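Local coordinates for protein putative acyl-CoA thioester hydrolase YbhC (PDB 3GRH) that is a putative acyl-CoA thioesterase of the outer membrane that belongs to the pectinesterase family yet neither binds pectin nor shows pectinesterase activity, at residues G350-R355 with N402-Y407. Residues are numbered along the deposited sequence; the frame is centred on the assembly and turned at random.
Sequences GQVVIR and NRMWEY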
loop_
_atom_site.group_PDB
_atom_site.type_symbol
_atom_site.label_atom_id
_atom_site.label_comp_id
_atom_site.label_asym_id
_atom_site.label_seq_id
_atom_site.Cartn_x
_atom_site.Cartn_y
_atom_site.Cartn_z
ATOM N N GLY A 350 4.666 -4.808 -13.441
ATOM C CA GLY A 350 3.897 -4.917 -12.243
ATOM C C GLY A 350 2.855 -6.014 -12.208
ATOM O O GLY A 350 2.106 -6.218 -13.159
ATOM N N GLN A 351 2.702 -6.656 -11.067
ATOM C CA GLN A 351 1.831 -7.743 -10.937
ATOM C C GLN A 351 0.692 -7.492 -9.919
ATOM O O GLN A 351 0.935 -7.009 -8.811
ATOM C CB GLN A 351 2.625 -8.933 -10.462
ATOM C CG GLN A 351 1.892 -10.244 -10.684
ATOM C CD GLN A 351 1.040 -10.788 -9.615
ATOM O OE1 GLN A 351 1.064 -10.356 -8.468
ATOM N NE2 GLN A 351 0.248 -11.787 -9.974
ATOM N N VAL A 352 -0.525 -7.771 -10.343
ATOM C CA VAL A 352 -1.699 -7.624 -9.465
ATOM C C VAL A 352 -2.751 -8.560 -9.851
ATOM O O VAL A 352 -2.991 -8.793 -11.038
ATOM C CB VAL A 352 -2.211 -6.219 -9.398
ATOM C CG1 VAL A 352 -2.472 -5.701 -10.695
ATOM C CG2 VAL A 352 -3.482 -6.129 -8.504
ATOM N N VAL A 353 -3.360 -9.185 -8.847
ATOM C CA VAL A 353 -4.564 -10.003 -9.010
ATOM C C VAL A 353 -5.665 -9.439 -8.148
ATOM O O VAL A 353 -5.458 -9.230 -6.967
ATOM C CB VAL A 353 -4.296 -11.457 -8.627
ATOM C CG1 VAL A 353 -5.548 -12.272 -8.553
ATOM C CG2 VAL A 353 -3.331 -12.122 -9.587
ATOM N N ILE A 354 -6.820 -9.203 -8.717
ATOM C CA ILE A 354 -8.012 -8.839 -7.987
ATOM C C ILE A 354 -8.984 -9.973 -8.081
ATOM O O ILE A 354 -9.362 -10.375 -9.179
ATOM C CB ILE A 354 -8.637 -7.541 -8.543
ATOM C CG1 ILE A 354 -7.712 -6.367 -8.423
ATOM C CG2 ILE A 354 -9.939 -7.202 -7.721
ATOM C CD1 ILE A 354 -8.264 -5.107 -9.166
ATOM N N ARG A 355 -9.293 -10.579 -6.936
ATOM C CA ARG A 355 -10.150 -11.763 -6.877
ATOM C C ARG A 355 -11.240 -11.683 -5.872
ATOM O O ARG A 355 -11.101 -11.046 -4.840
ATOM C CB ARG A 355 -9.364 -13.051 -6.668
ATOM C CG ARG A 355 -8.575 -13.097 -5.435
ATOM C CD ARG A 355 -7.764 -14.412 -5.331
ATOM N NE ARG A 355 -8.656 -15.581 -5.252
ATOM C CZ ARG A 355 -8.295 -16.838 -5.515
ATOM N NH1 ARG A 355 -7.065 -17.181 -5.751
ATOM N NH2 ARG A 355 -9.250 -17.777 -5.377
ATOM N N ASN A 402 1.379 -7.668 -19.869
ATOM C CA ASN A 402 1.239 -7.241 -18.499
ATOM C C ASN A 402 0.816 -8.422 -17.625
ATOM O O ASN A 402 0.475 -9.474 -18.114
ATOM C CB ASN A 402 0.234 -6.093 -18.459
ATOM C CG ASN A 402 0.829 -4.780 -18.860
ATOM O OD1 ASN A 402 1.520 -4.070 -18.066
ATOM N ND2 ASN A 402 0.640 -4.425 -20.101
ATOM N N ARG A 403 0.849 -8.214 -16.334
ATOM C CA ARG A 403 0.570 -9.203 -15.306
ATOM C C ARG A 403 -0.466 -8.677 -14.333
ATOM O O ARG A 403 -0.377 -8.831 -13.128
ATOM C CB ARG A 403 1.868 -9.526 -14.561
ATOM C CG ARG A 403 2.921 -10.118 -15.399
ATOM C CD ARG A 403 3.979 -10.831 -14.590
ATOM N NE ARG A 403 4.746 -9.872 -13.777
ATOM C CZ ARG A 403 5.648 -10.188 -12.883
ATOM N NH1 ARG A 403 5.841 -11.444 -12.632
ATOM N NH2 ARG A 403 6.313 -9.254 -12.241
ATOM N N MET A 404 -1.536 -8.152 -14.908
ATOM C CA MET A 404 -2.697 -7.630 -14.184
ATOM C C MET A 404 -3.930 -8.474 -14.545
ATOM O O MET A 404 -4.375 -8.554 -15.703
ATOM C CB MET A 404 -2.773 -6.111 -14.504
ATOM C CG MET A 404 -1.462 -5.549 -14.204
ATOM S SD MET A 404 -0.988 -4.197 -15.098
ATOM C CE MET A 404 -1.495 -3.205 -13.806
ATOM N N TRP A 405 -4.455 -9.128 -13.520
ATOM C CA TRP A 405 -5.450 -10.180 -13.674
ATOM C C TRP A 405 -6.634 -10.104 -12.722
ATOM O O TRP A 405 -6.505 -9.503 -11.665
ATOM C CB TRP A 405 -4.831 -11.539 -13.373
ATOM C CG TRP A 405 -3.468 -11.802 -13.938
ATOM C CD1 TRP A 405 -2.337 -11.635 -13.295
ATOM C CD2 TRP A 405 -3.118 -12.265 -15.269
ATOM N NE1 TRP A 405 -1.257 -12.011 -14.100
ATOM C CE2 TRP A 405 -1.716 -12.340 -15.331
ATOM C CE3 TRP A 405 -3.842 -12.587 -16.405
ATOM C CZ2 TRP A 405 -1.039 -12.775 -16.474
ATOM C CZ3 TRP A 405 -3.165 -13.010 -17.539
ATOM C CH2 TRP A 405 -1.816 -13.124 -17.577
ATOM N N GLU A 406 -7.772 -10.680 -13.156
ATOM C CA GLU A 406 -8.948 -10.762 -12.335
ATOM C C GLU A 406 -9.416 -12.171 -12.276
ATOM O O GLU A 406 -9.167 -12.951 -13.169
ATOM C CB GLU A 406 -10.042 -9.936 -12.898
ATOM C CG GLU A 406 -9.803 -8.443 -12.743
ATOM C CD GLU A 406 -10.916 -7.706 -13.289
ATOM O OE1 GLU A 406 -12.045 -7.566 -12.657
ATOM O OE2 GLU A 406 -10.721 -7.378 -14.460
ATOM N N TYR A 407 -10.065 -12.518 -11.197
ATOM C CA TYR A 407 -10.738 -13.814 -11.016
ATOM C C TYR A 407 -11.972 -13.732 -10.121
ATOM O O TYR A 407 -11.900 -13.202 -9.012
ATOM C CB TYR A 407 -9.773 -14.812 -10.401
ATOM C CG TYR A 407 -10.349 -16.175 -10.140
ATOM C CD1 TYR A 407 -10.681 -17.006 -11.171
ATOM C CD2 TYR A 407 -10.523 -16.635 -8.830
ATOM C CE1 TYR A 407 -11.173 -18.254 -10.943
ATOM C CE2 TYR A 407 -11.069 -17.863 -8.601
ATOM C CZ TYR A 407 -11.345 -18.677 -9.668
ATOM O OH TYR A 407 -11.874 -19.924 -9.414
HETATM O O HOH W 1 2.164 -5.612 -15.787
HETATM O O HOH W 2 1.317 -12.897 -13.070
#
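Val352 O accepts the hydrogen bond from Trp405 N at 2.9 Å, and the CA-H of Met404 approaches the same oxygen. This is one step of the parallel ladder of the right-handed beta-helix shared by pectinesterases, joining strands 351-355 and 403-407. Arg403 O, Trp405 O and Ile354 O accept the amides of Val352, Ile354 and Tyr407. Before Val352, water 1 donates to Gly350 O and accepts from Arg403 N.

Met404 lies about 5 Å, side chain to side chain, from Arg340, which probably binds substrate, and about 9 Å from Asp280, the predicted nucleophile. Its CG meets Val352 CG1 at 3.7 Å; Trp369 touches both side chains, and the pliable, unbranched methionine can follow their shapes. Glu406, also on this face, sends its carboxylate to a salt bridge with Arg37.

On the other face, the Arg403 guanidinium lays one side over Gln351 CB, while its NH groups bond to the carbonyls of Ile317 and Asn349, a task suited to its several donors. With chi1 at -163°, Gln351 carries CG beside its own carbonyl carbon and close to Arg403 CB; its amide serves two roles, OE1 accepting from Gly320 N, just before the neighbouring strand 321-324, and NE2 bonding to Tyr53 OH. Beta-branched Val353, suited to an extended strand, packs CG2 obliquely on Trp405 CD1, 3.9 Å away. Trp405 NE1 donates to water 2. Last, the flat Tyr407 ring runs alongside the Arg355 chain, their planes 77° apart; the guanidinium, whose NH1 bonds to Phe48 O, has Tyr407 CD2 3.7 Å above its plane.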